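Thiamine monophosphate kinase (Aquifex aeolicus, PDB 1VQV) catalyses the ATP-dependent phosphorylation of thiamine monophosphate to thiamine diphosphate, the active form of vitamin B1, and works as a homodimer. Local coordinates at the interface of chains A and B. Residues are numbered along the deposited sequence; one frame, centred on the assembly and turned at random. Chains: chain A/B, thiamine monophosphate kinase.

Four patches sample the two-fold interface of the homodimer. Contact 1 and contact 2 are neighbours in its middle, their C-alpha centres about 5 Å apart, and share A:Trp81, B:Val31 and B:Leu40. Between C-alpha centres, contact 3 is about 28 Å and contact 4 about 31 Å from contact 1, and contacts 3 and 4 are about 33 Å apart. Strand 78-88 of chain A runs through contacts 1, 2 and 3. Contacts 3 and 4 both use residues 2, 11, 94 and 97, with the chains exchanged. Central strands and N-terminal segments packed on the partner thus hold the dimer at well-separated places.

Contact 1: the interface of chains A and B. Residues chain A 38, 81, 133; chain B 31-32, 38, 40.
A:Leu38 and B:Leu38, the same residue of the two subunits, reach toward each other tip to tip, their CD1 methyls 3.5 Å apart. Both hold CG beside the backbone N (chi1 -78° in A and -74° in B) and then run extended along chi2 to CD1; this shared shape, as expected near the two-fold axis, points the two CD1 methyls at each other. Beside this pair A:Trp81 and B:Leu40 cross at about a right angle: the CD1 methyl of B:Leu40 lies 3.7 Å from CB of A:Trp81, at the root of the indole and not over its six-membered ring. A:Val133 backs this part more loosely, its CG2 pointing toward B:Leu40 CD2 at 4.4 Å. Farther out, the six-membered end of the indole approaches backbone, with CH2 of A:Trp81 3.6 Å from the carbonyl O of B:Val31. At the polar rim B:Glu32 extends its chain from the direction opposite to A:Leu38, and its carboxylate OE2 comes to 4.0 Å from A:Leu38 CD1, a van der Waals approach to a methyl. The patch joins strands 37-46, 78-88 and 127-136 of chain A to strand 38-46 of chain B and the loop before it, in the middle of the dimer.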
ATOM      1  N   LEU A  38      13.622   2.382  -9.464  1.00 58.08           N
ATOM      2  CA  LEU A  38      12.338   2.731  -8.904  1.00 55.32           C
ATOM      3  C   LEU A  38      12.490   2.543  -7.417  1.00 55.45           C
ATOM      4  O   LEU A  38      13.181   1.637  -6.969  1.00 53.57           O
ATOM      5  CB  LEU A  38      11.240   1.825  -9.432  1.00 54.65           C
ATOM      6  CG  LEU A  38      10.747   2.131 -10.840  1.00 54.75           C
ATOM      7  CD1 LEU A  38       9.550   1.253 -11.095  1.00 54.76           C
ATOM      8  CD2 LEU A  38      10.350   3.589 -10.986  1.00 53.58           C
ATOM      9  N   TRP A  81       4.599   8.483  -8.022  1.00 48.94           N
ATOM     10  CA  TRP A  81       3.226   7.990  -7.886  1.00 48.01           C
ATOM     11  C   TRP A  81       2.810   7.553  -6.503  1.00 48.22           C
ATOM     12  O   TRP A  81       3.584   6.966  -5.760  1.00 46.57           O
ATOM     13  CB  TRP A  81       2.980   6.834  -8.862  1.00 46.49           C
ATOM     14  CG  TRP A  81       3.325   7.197 -10.249  1.00 46.06           C
ATOM     15  CD1 TRP A  81       2.691   8.106 -11.035  1.00 45.97           C
ATOM     16  CD2 TRP A  81       4.476   6.767 -10.977  1.00 46.55           C
ATOM     17  NE1 TRP A  81       3.377   8.282 -12.205  1.00 46.84           N
ATOM     18  CE2 TRP A  81       4.481   7.468 -12.200  1.00 47.74           C
ATOM     19  CE3 TRP A  81       5.512   5.850 -10.715  1.00 46.68           C
ATOM     20  CZ2 TRP A  81       5.481   7.297 -13.160  1.00 47.02           C
ATOM     21  CZ3 TRP A  81       6.506   5.676 -11.663  1.00 45.72           C
ATOM     22  CH2 TRP A  81       6.484   6.394 -12.875  1.00 47.83           C
ATOM     23  N   VAL A 133       5.798   5.594  -5.123  1.00 52.93           N
ATOM     24  CA  VAL A 133       6.823   5.178  -6.060  1.00 53.55           C
ATOM     25  C   VAL A 133       7.645   6.394  -6.461  1.00 53.96           C
ATOM     26  O   VAL A 133       7.083   7.431  -6.810  1.00 53.35           O
ATOM     27  CB  VAL A 133       6.233   4.580  -7.350  1.00 53.13           C
ATOM     28  CG1 VAL A 133       7.372   4.198  -8.299  1.00 51.55           C
ATOM     29  CG2 VAL A 133       5.381   3.368  -7.019  1.00 52.33           C
TER
ATOM     30  N   VAL B  31       3.398   5.448 -17.003  1.00 66.47           N
ATOM     31  CA  VAL B  31       4.450   5.243 -18.005  1.00 66.72           C
ATOM     32  C   VAL B  31       5.894   5.153 -17.492  1.00 67.63           C
ATOM     33  O   VAL B  31       6.219   5.683 -16.430  1.00 67.13           O
ATOM     34  CB  VAL B  31       4.451   6.356 -19.073  1.00 66.06           C
ATOM     35  CG1 VAL B  31       5.426   5.983 -20.207  1.00 66.26           C
ATOM     36  CG2 VAL B  31       3.047   6.558 -19.599  1.00 66.37           C
ATOM     37  N   GLU B  32       6.770   4.505 -18.269  1.00 68.73           N
ATOM     38  CA  GLU B  32       8.181   4.366 -17.892  1.00 70.16           C
ATOM     39  C   GLU B  32       9.069   4.205 -19.116  1.00 70.24           C
ATOM     40  O   GLU B  32      10.210   4.693 -19.137  1.00 69.40           O
ATOM     41  CB  GLU B  32       8.356   3.164 -16.976  1.00 71.45           C
ATOM     42  CG  GLU B  32       9.654   3.159 -16.191  1.00 73.34           C
ATOM     43  CD  GLU B  32       9.866   1.836 -15.482  1.00 75.89           C
ATOM     44  OE1 GLU B  32       8.934   0.990 -15.558  1.00 76.15           O
ATOM     45  OE2 GLU B  32      10.950   1.647 -14.862  1.00 75.66           O
ATOM     46  N   LEU B  38       3.656   0.464 -16.341  1.00 53.91           N
ATOM     47  CA  LEU B  38       3.672  -0.133 -15.017  1.00 53.28           C
ATOM     48  C   LEU B  38       2.257  -0.146 -14.517  1.00 53.39           C
ATOM     49  O   LEU B  38       1.494   0.763 -14.791  1.00 52.56           O
ATOM     50  CB  LEU B  38       4.524   0.670 -14.050  1.00 52.43           C
ATOM     51  CG  LEU B  38       6.022   0.551 -14.252  1.00 53.05           C
ATOM     52  CD1 LEU B  38       6.695   1.294 -13.127  1.00 54.02           C
ATOM     53  CD2 LEU B  38       6.456  -0.905 -14.256  1.00 53.56           C
ATOM     54  N   LEU B  40       0.032  -0.217 -11.173  1.00 51.59           N
ATOM     55  CA  LEU B  40       0.038  -0.077  -9.740  1.00 51.87           C
ATOM     56  C   LEU B  40      -1.316  -0.511  -9.199  1.00 52.88           C
ATOM     57  O   LEU B  40      -2.373  -0.081  -9.689  1.00 51.95           O
ATOM     58  CB  LEU B  40       0.323   1.369  -9.371  1.00 53.17           C
ATOM     59  CG  LEU B  40       1.547   1.967 -10.070  1.00 53.84           C
ATOM     60  CD1 LEU B  40       1.718   3.412  -9.618  1.00 53.53           C
ATOM     61  CD2 LEU B  40       2.791   1.150  -9.771  1.00 53.27           C
TER

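Contact 2: the interface of chains A and B. Residues chain A 81, 116; chain B 30-31, 40.
Strand 78-88 of the AIR-synthase-related N-terminal domain presents A:Trp81 to the loop of chain B that carries B:Pro30 and B:Val31, at the centre of the ThiL dimer. The pyrrolidine of B:Pro30 comes over one face of the indole, displaced toward its rim. Its CB stands 3.9 Å from A:Trp81 CE2, at the junction of the two rings, and 4.1 Å from NE1, the indole nitrogen. The chi1 of -53° in A:Trp81 places CG beside the backbone N, and chi2 of -67° then turns the ring so that this face looks toward the proline. Next to it, strand 114-117 supplies A:Val116, whose CG2 meets the CD1 methyl of B:Leu40 at 3.9 Å, the two side chains crossing at about a right angle. The same methyl also touches CB of A:Trp81, and one leucine tip thereby meets two chain A side chains. Replacing A:Trp81 by alanine would remove the indole and would probably leave B:Pro30 without the flat surface it rests on, opening a gap over the proline ring. A:Val116 holds CG1 beside its backbone N (chi1 -73°), leaving CG2 flanked by N and the carbonyl carbon as the branch that faces chain B.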
ATOM      1  N   TRP A  81       4.599   8.483  -8.022  1.00 48.94           N
ATOM      2  CA  TRP A  81       3.226   7.990  -7.886  1.00 48.01           C
ATOM      3  C   TRP A  81       2.810   7.553  -6.503  1.00 48.22           C
ATOM      4  O   TRP A  81       3.584   6.966  -5.760  1.00 46.57           O
ATOM      5  CB  TRP A  81       2.980   6.834  -8.862  1.00 46.49           C
ATOM      6  CG  TRP A  81       3.325   7.197 -10.249  1.00 46.06           C
ATOM      7  CD1 TRP A  81       2.691   8.106 -11.035  1.00 45.97           C
ATOM      8  CD2 TRP A  81       4.476   6.767 -10.977  1.00 46.55           C
ATOM      9  NE1 TRP A  81       3.377   8.282 -12.205  1.00 46.84           N
ATOM     10  CE2 TRP A  81       4.481   7.468 -12.200  1.00 47.74           C
ATOM     11  CE3 TRP A  81       5.512   5.850 -10.715  1.00 46.68           C
ATOM     12  CZ2 TRP A  81       5.481   7.297 -13.160  1.00 47.02           C
ATOM     13  CZ3 TRP A  81       6.506   5.676 -11.663  1.00 45.72           C
ATOM     14  CH2 TRP A  81       6.484   6.394 -12.875  1.00 47.83           C
ATOM     15  N   VAL A 116      -2.539   8.009  -7.828  1.00 57.61           N
ATOM     16  CA  VAL A 116      -3.114   7.440  -9.033  1.00 57.67           C
ATOM     17  C   VAL A 116      -4.289   6.535  -8.688  1.00 60.56           C
ATOM     18  O   VAL A 116      -5.007   6.067  -9.577  1.00 61.96           O
ATOM     19  CB  VAL A 116      -2.060   6.643  -9.814  1.00 55.69           C
ATOM     20  CG1 VAL A 116      -1.082   7.597 -10.474  1.00 53.67           C
ATOM     21  CG2 VAL A 116      -1.319   5.696  -8.871  1.00 54.44           C
TER
ATOM     22  N   PRO B  30       0.607   3.797 -15.379  1.00 61.63           N
ATOM     23  CA  PRO B  30       1.675   4.819 -15.372  1.00 63.57           C
ATOM     24  C   PRO B  30       2.783   4.438 -16.376  1.00 64.85           C
ATOM     25  O   PRO B  30       3.092   3.253 -16.541  1.00 64.40           O
ATOM     26  CB  PRO B  30       2.218   4.785 -13.931  1.00 62.62           C
ATOM     27  CG  PRO B  30       1.157   4.168 -13.150  1.00 63.56           C
ATOM     28  CD  PRO B  30       0.685   3.064 -14.103  1.00 65.13           C
ATOM     29  N   VAL B  31       3.398   5.448 -17.003  1.00 66.47           N
ATOM     30  CA  VAL B  31       4.450   5.243 -18.005  1.00 66.72           C
ATOM     31  C   VAL B  31       5.894   5.153 -17.492  1.00 67.63           C
ATOM     32  O   VAL B  31       6.219   5.683 -16.430  1.00 67.13           O
ATOM     33  CB  VAL B  31       4.451   6.356 -19.073  1.00 66.06           C
ATOM     34  CG1 VAL B  31       5.426   5.983 -20.207  1.00 66.26           C
ATOM     35  CG2 VAL B  31       3.047   6.558 -19.599  1.00 66.37           C
ATOM     36  N   LEU B  40       0.032  -0.217 -11.173  1.00 51.59           N
ATOM     37  CA  LEU B  40       0.038  -0.077  -9.740  1.00 51.87           C
ATOM     38  C   LEU B  40      -1.316  -0.511  -9.199  1.00 52.88           C
ATOM     39  O   LEU B  40      -2.373  -0.081  -9.689  1.00 51.95           O
ATOM     40  CB  LEU B  40       0.323   1.369  -9.371  1.00 53.17           C
ATOM     41  CG  LEU B  40       1.547   1.967 -10.070  1.00 53.84           C
ATOM     42  CD1 LEU B  40       1.718   3.412  -9.618  1.00 53.53           C
ATOM     43  CD2 LEU B  40       2.791   1.150  -9.771  1.00 53.27           C
TER

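Contact 3: the interface of chains A and B. Residues chain A 88-89, 92, 94, 97, 120; chain B 2-3, 11.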
ATOM      1  N   LEU A  88     -11.788   3.381   7.017  1.00 53.38           N
ATOM      2  CA  LEU A  88     -12.607   4.364   7.721  1.00 55.79           C
ATOM      3  C   LEU A  88     -13.855   3.817   8.415  1.00 57.40           C
ATOM      4  O   LEU A  88     -14.504   2.904   7.908  1.00 58.75           O
ATOM      5  CB  LEU A  88     -13.047   5.449   6.734  1.00 54.53           C
ATOM      6  CG  LEU A  88     -11.983   5.960   5.761  1.00 54.19           C
ATOM      7  CD1 LEU A  88     -12.663   6.727   4.655  1.00 52.62           C
ATOM      8  CD2 LEU A  88     -10.967   6.835   6.485  1.00 53.75           C
ATOM      9  N   PRO A  89     -14.204   4.360   9.596  1.00 58.50           N
ATOM     10  CA  PRO A  89     -15.408   3.875  10.284  1.00 58.93           C
ATOM     11  C   PRO A  89     -16.588   4.486   9.526  1.00 59.77           C
ATOM     12  O   PRO A  89     -16.553   5.664   9.174  1.00 59.54           O
ATOM     13  CB  PRO A  89     -15.264   4.456  11.689  1.00 58.16           C
ATOM     14  CG  PRO A  89     -13.778   4.598  11.860  1.00 58.63           C
ATOM     15  CD  PRO A  89     -13.374   5.161  10.512  1.00 59.23           C
ATOM     16  N   LEU A  92     -17.670   7.947  10.372  1.00 56.58           N
ATOM     17  CA  LEU A  92     -16.752   9.060  10.263  1.00 55.42           C
ATOM     18  C   LEU A  92     -17.442  10.163   9.469  1.00 55.74           C
ATOM     19  O   LEU A  92     -18.149   9.897   8.492  1.00 54.11           O
ATOM     20  CB  LEU A  92     -15.473   8.645   9.533  1.00 54.22           C
ATOM     21  CG  LEU A  92     -14.432   9.766   9.426  1.00 52.97           C
ATOM     22  CD1 LEU A  92     -13.917  10.092  10.817  1.00 53.67           C
ATOM     23  CD2 LEU A  92     -13.276   9.347   8.527  1.00 53.02           C
ATOM     24  N   VAL A  94     -18.071  12.941   6.858  1.00 53.97           N
ATOM     25  CA  VAL A  94     -17.600  12.987   5.479  1.00 53.20           C
ATOM     26  C   VAL A  94     -16.595  14.107   5.248  1.00 52.63           C
ATOM     27  O   VAL A  94     -15.738  14.008   4.379  1.00 52.28           O
ATOM     28  CB  VAL A  94     -18.758  13.183   4.499  1.00 53.61           C
ATOM     29  CG1 VAL A  94     -18.206  13.409   3.110  1.00 54.41           C
ATOM     30  CG2 VAL A  94     -19.674  11.969   4.512  1.00 55.16           C
ATOM     31  N   VAL A  97     -12.866  13.177   5.740  1.00 50.07           N
ATOM     32  CA  VAL A  97     -12.201  12.568   4.595  1.00 49.49           C
ATOM     33  C   VAL A  97     -11.878  13.619   3.546  1.00 49.91           C
ATOM     34  O   VAL A  97     -10.807  13.604   2.949  1.00 50.70           O
ATOM     35  CB  VAL A  97     -13.082  11.454   3.971  1.00 47.82           C
ATOM     36  CG1 VAL A  97     -12.425  10.895   2.736  1.00 47.55           C
ATOM     37  CG2 VAL A  97     -13.297  10.349   4.983  1.00 47.95           C
ATOM     38  N   ILE A 120     -10.991   1.955  -0.458  1.00 62.66           N
ATOM     39  CA  ILE A 120     -11.496   2.194   0.885  1.00 60.56           C
ATOM     40  C   ILE A 120     -12.181   0.978   1.494  1.00 59.88           C
ATOM     41  O   ILE A 120     -12.768   0.158   0.799  1.00 59.28           O
ATOM     42  CB  ILE A 120     -12.441   3.405   0.906  1.00 58.88           C
ATOM     43  CG1 ILE A 120     -11.702   4.625   0.357  1.00 57.51           C
ATOM     44  CG2 ILE A 120     -12.895   3.698   2.337  1.00 58.40           C
ATOM     45  CD1 ILE A 120     -12.576   5.827   0.119  1.00 57.74           C
TER
ATOM     46  N   ARG B   2     -22.327  11.510   7.289  1.00 67.10           N
ATOM     47  CA  ARG B   2     -21.439  10.405   7.667  1.00 63.38           C
ATOM     48  C   ARG B   2     -21.239   9.543   6.447  1.00 62.50           C
ATOM     49  O   ARG B   2     -22.116   9.473   5.582  1.00 60.16           O
ATOM     50  CB  ARG B   2     -22.015   9.539   8.793  1.00 60.77           C
ATOM     51  CG  ARG B   2     -22.315  10.279  10.046  1.00 59.46           C
ATOM     52  CD  ARG B   2     -21.374  11.448  10.207  1.00 62.23           C
ATOM     53  NE  ARG B   2     -21.753  12.260  11.355  1.00 63.30           N
ATOM     54  CZ  ARG B   2     -21.508  11.919  12.613  1.00 63.69           C
ATOM     55  NH1 ARG B   2     -20.875  10.783  12.878  1.00 64.77           N
ATOM     56  NH2 ARG B   2     -21.914  12.707  13.604  1.00 65.53           N
ATOM     57  N   LEU B   3     -20.080   8.895   6.380  1.00 61.55           N
ATOM     58  CA  LEU B   3     -19.736   8.033   5.255  1.00 61.45           C
ATOM     59  C   LEU B   3     -20.890   7.089   4.920  1.00 62.38           C
ATOM     60  O   LEU B   3     -21.239   6.906   3.745  1.00 62.92           O
ATOM     61  CB  LEU B   3     -18.454   7.228   5.565  1.00 60.02           C
ATOM     62  CG  LEU B   3     -17.161   8.012   5.876  1.00 59.83           C
ATOM     63  CD1 LEU B   3     -16.024   7.057   6.170  1.00 58.81           C
ATOM     64  CD2 LEU B   3     -16.793   8.913   4.701  1.00 58.65           C
ATOM     65  N   LEU B  11     -18.934   8.364  -2.066  1.00 68.06           N
ATOM     66  CA  LEU B  11     -17.604   8.592  -1.500  1.00 66.74           C
ATOM     67  C   LEU B  11     -16.465   8.749  -2.493  1.00 66.43           C
ATOM     68  O   LEU B  11     -15.631   9.656  -2.374  1.00 65.79           O
ATOM     69  CB  LEU B  11     -17.251   7.484  -0.508  1.00 64.62           C
ATOM     70  CG  LEU B  11     -15.991   7.789   0.306  1.00 63.79           C
ATOM     71  CD1 LEU B  11     -16.085   9.209   0.883  1.00 62.62           C
ATOM     72  CD2 LEU B  11     -15.841   6.766   1.425  1.00 62.22           C
TER
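This is an N-terminal-arm interface of the ThiL homodimer: the N-terminal segment of chain B lies against the AIR-synthase-related N-terminal domain of chain A and probably adds a second point of attachment, apart from the central strands. B:Leu3, the first residue of the short helix 3-6, is anchored by its backbone, N donating a hydrogen bond to the carbonyl O of A:Leu92 at 3.0 Å. The side chain of B:Leu3 enters a pocket lined by the end of strand 78-88, the following loop and the start of helix 94-111. CD1 packs 3.4 Å from A:Leu88 CB, the two side chains crossing at about a right angle, and also nears the carbonyl O of A:Pro89. CB of A:Leu92 touches the same methyl at 3.8 Å. The other branch, CD2, faces helix 94-111 and meets A:Val97 CG2 at 3.8 Å. With an alanine in place of B:Leu3 both methyl branches would go, which would probably leave a gap among A:Leu88, A:Leu92 and A:Val97 while the backbone bond could persist. A:Val94 leans on the arm itself, A:Val94 CG2 lying 3.5 Å from B:Arg2 C. Farther along, helix 8-19 contributes B:Leu11, whose CG is turned away from the backbone N (chi1 -170°). This carries CD2 to 3.6 Å from A:Ile120 CD1, the tip of a side chain on strand 120-122.

Contact 4: the interface of chains A and B. Residues chain A 2, 6, 11, 14, 18; chain B 94, 97-98.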
ATOM      1  N   ARG A   2       3.624 -15.030  21.370  1.00 64.44           N
ATOM      2  CA  ARG A   2       2.927 -13.801  20.963  1.00 60.80           C
ATOM      3  C   ARG A   2       3.892 -12.748  20.438  1.00 60.92           C
ATOM      4  O   ARG A   2       5.083 -12.754  20.779  1.00 59.52           O
ATOM      5  CB  ARG A   2       2.120 -13.211  22.116  1.00 58.70           C
ATOM      6  CG  ARG A   2       1.112 -14.148  22.686  1.00 56.98           C
ATOM      7  CD  ARG A   2       0.498 -14.976  21.588  1.00 59.86           C
ATOM      8  NE  ARG A   2      -0.247 -16.108  22.129  1.00 62.26           N
ATOM      9  CZ  ARG A   2      -1.452 -16.012  22.676  1.00 63.17           C
ATOM     10  NH1 ARG A   2      -2.058 -14.833  22.749  1.00 65.23           N
ATOM     11  NH2 ARG A   2      -2.050 -17.090  23.159  1.00 65.18           N
ATOM     12  N   LEU A   6       7.959 -11.205  21.604  1.00 63.29           N
ATOM     13  CA  LEU A   6       9.061 -11.310  20.656  1.00 62.84           C
ATOM     14  C   LEU A   6      10.018 -10.150  20.826  1.00 62.06           C
ATOM     15  O   LEU A   6       9.763  -9.064  20.307  1.00 64.55           O
ATOM     16  CB  LEU A   6       8.501 -11.326  19.232  1.00 61.46           C
ATOM     17  CG  LEU A   6       9.062 -12.348  18.238  1.00 60.97           C
ATOM     18  CD1 LEU A   6       9.152 -13.733  18.861  1.00 58.67           C
ATOM     19  CD2 LEU A   6       8.160 -12.349  17.003  1.00 60.16           C
ATOM     20  N   LEU A  11      10.547  -9.809  15.152  1.00 64.28           N
ATOM     21  CA  LEU A  11       9.505 -10.343  14.289  1.00 63.80           C
ATOM     22  C   LEU A  11       9.982 -10.279  12.854  1.00 64.59           C
ATOM     23  O   LEU A  11       9.850 -11.234  12.089  1.00 63.76           O
ATOM     24  CB  LEU A  11       8.223  -9.516  14.409  1.00 62.53           C
ATOM     25  CG  LEU A  11       7.132  -9.922  13.410  1.00 61.84           C
ATOM     26  CD1 LEU A  11       6.830 -11.410  13.578  1.00 60.84           C
ATOM     27  CD2 LEU A  11       5.881  -9.093  13.629  1.00 60.48           C
ATOM     28  N   LEU A  14      12.205 -12.720  11.458  1.00 68.22           N
ATOM     29  CA  LEU A  14      11.578 -14.014  11.230  1.00 67.18           C
ATOM     30  C   LEU A  14      10.883 -14.030   9.865  1.00 67.72           C
ATOM     31  O   LEU A  14      10.830 -15.071   9.185  1.00 67.38           O
ATOM     32  CB  LEU A  14      10.559 -14.329  12.318  1.00 66.10           C
ATOM     33  CG  LEU A  14      10.238 -15.823  12.277  1.00 66.59           C
ATOM     34  CD1 LEU A  14      11.351 -16.547  13.038  1.00 65.91           C
ATOM     35  CD2 LEU A  14       8.852 -16.131  12.868  1.00 65.53           C
ATOM     36  N   THR A  18      11.490 -16.424   6.714  1.00 69.07           N
ATOM     37  CA  THR A  18      10.487 -17.195   5.984  1.00 68.69           C
ATOM     38  C   THR A  18      10.497 -16.881   4.481  1.00 68.68           C
ATOM     39  O   THR A  18      10.371 -17.787   3.662  1.00 70.20           O
ATOM     40  CB  THR A  18       9.045 -16.966   6.570  1.00 69.40           C
ATOM     41  OG1 THR A  18       8.956 -17.580   7.863  1.00 70.29           O
ATOM     42  CG2 THR A  18       7.969 -17.585   5.669  1.00 69.55           C
TER
ATOM     43  N   VAL B  94       2.670 -15.826  16.999  1.00 53.35           N
ATOM     44  CA  VAL B  94       3.737 -15.616  16.036  1.00 52.89           C
ATOM     45  C   VAL B  94       3.599 -16.588  14.870  1.00 52.27           C
ATOM     46  O   VAL B  94       3.944 -16.267  13.737  1.00 51.61           O
ATOM     47  CB  VAL B  94       5.110 -15.819  16.691  1.00 53.39           C
ATOM     48  CG1 VAL B  94       6.189 -15.736  15.652  1.00 53.74           C
ATOM     49  CG2 VAL B  94       5.326 -14.785  17.773  1.00 55.50           C
ATOM     50  N   VAL B  97       1.621 -15.291  11.903  1.00 50.16           N
ATOM     51  CA  VAL B  97       2.375 -14.452  10.996  1.00 49.99           C
ATOM     52  C   VAL B  97       3.300 -15.311  10.146  1.00 50.90           C
ATOM     53  O   VAL B  97       3.390 -15.114   8.940  1.00 51.48           O
ATOM     54  CB  VAL B  97       3.171 -13.384  11.802  1.00 48.61           C
ATOM     55  CG1 VAL B  97       4.134 -12.628  10.908  1.00 48.33           C
ATOM     56  CG2 VAL B  97       2.201 -12.418  12.444  1.00 46.90           C
ATOM     57  N   GLU B  98       3.963 -16.281  10.773  1.00 53.11           N
ATOM     58  CA  GLU B  98       4.875 -17.171  10.055  1.00 55.07           C
ATOM     59  C   GLU B  98       4.141 -17.965   8.964  1.00 54.73           C
ATOM     60  O   GLU B  98       4.666 -18.159   7.865  1.00 52.77           O
ATOM     61  CB  GLU B  98       5.551 -18.155  11.018  1.00 57.14           C
ATOM     62  CG  GLU B  98       6.854 -18.720  10.448  1.00 63.39           C
ATOM     63  CD  GLU B  98       7.419 -19.907  11.234  1.00 67.25           C
ATOM     64  OE1 GLU B  98       7.615 -19.782  12.471  1.00 67.38           O
ATOM     65  OE2 GLU B  98       7.681 -20.966  10.600  1.00 68.95           O
TER
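B:Val94, at the start of helix 94-111, pushes its two methyls into the N-terminal segment of chain A. From CB the branches part: CG1 stands opposite the backbone N (chi1 174°) and approaches A:Leu14 CD2 at 3.9 Å, whereas CG2 lies beside that N and faces the arm. There CG2 meets the carbonyl O of A:Arg2 at 3.6 Å and the CD2 methyl of A:Leu6 at 3.8 Å, the leucine and valine coming tip to tip. A:Leu14 slants across B:Val94 from helix 12-19 and also crosses the B:Glu98 side chain at about a right angle, CD2 lying 4.1 Å from B:Glu98 CG. Nearly one turn along the B helix, B:Val97 offers CG1 to A:Leu11 CD1 at 4.0 Å. B:Glu98 extends its chain beyond CG, and its aliphatic part serves as packing surface: CG lies 3.5 Å from the hydroxyl OG1 of A:Thr18, while the carboxylate OE1 stays 3.9 Å from A:Leu14 CD2. Within chain A the A:Thr18 hydroxyl makes a weak hydrogen bond back to the carbonyl O of A:Leu14. The site thus clasps the N-terminal arm and helix 12-19 of one subunit onto helix 94-111 of its partner, helping to hold the homodimer together.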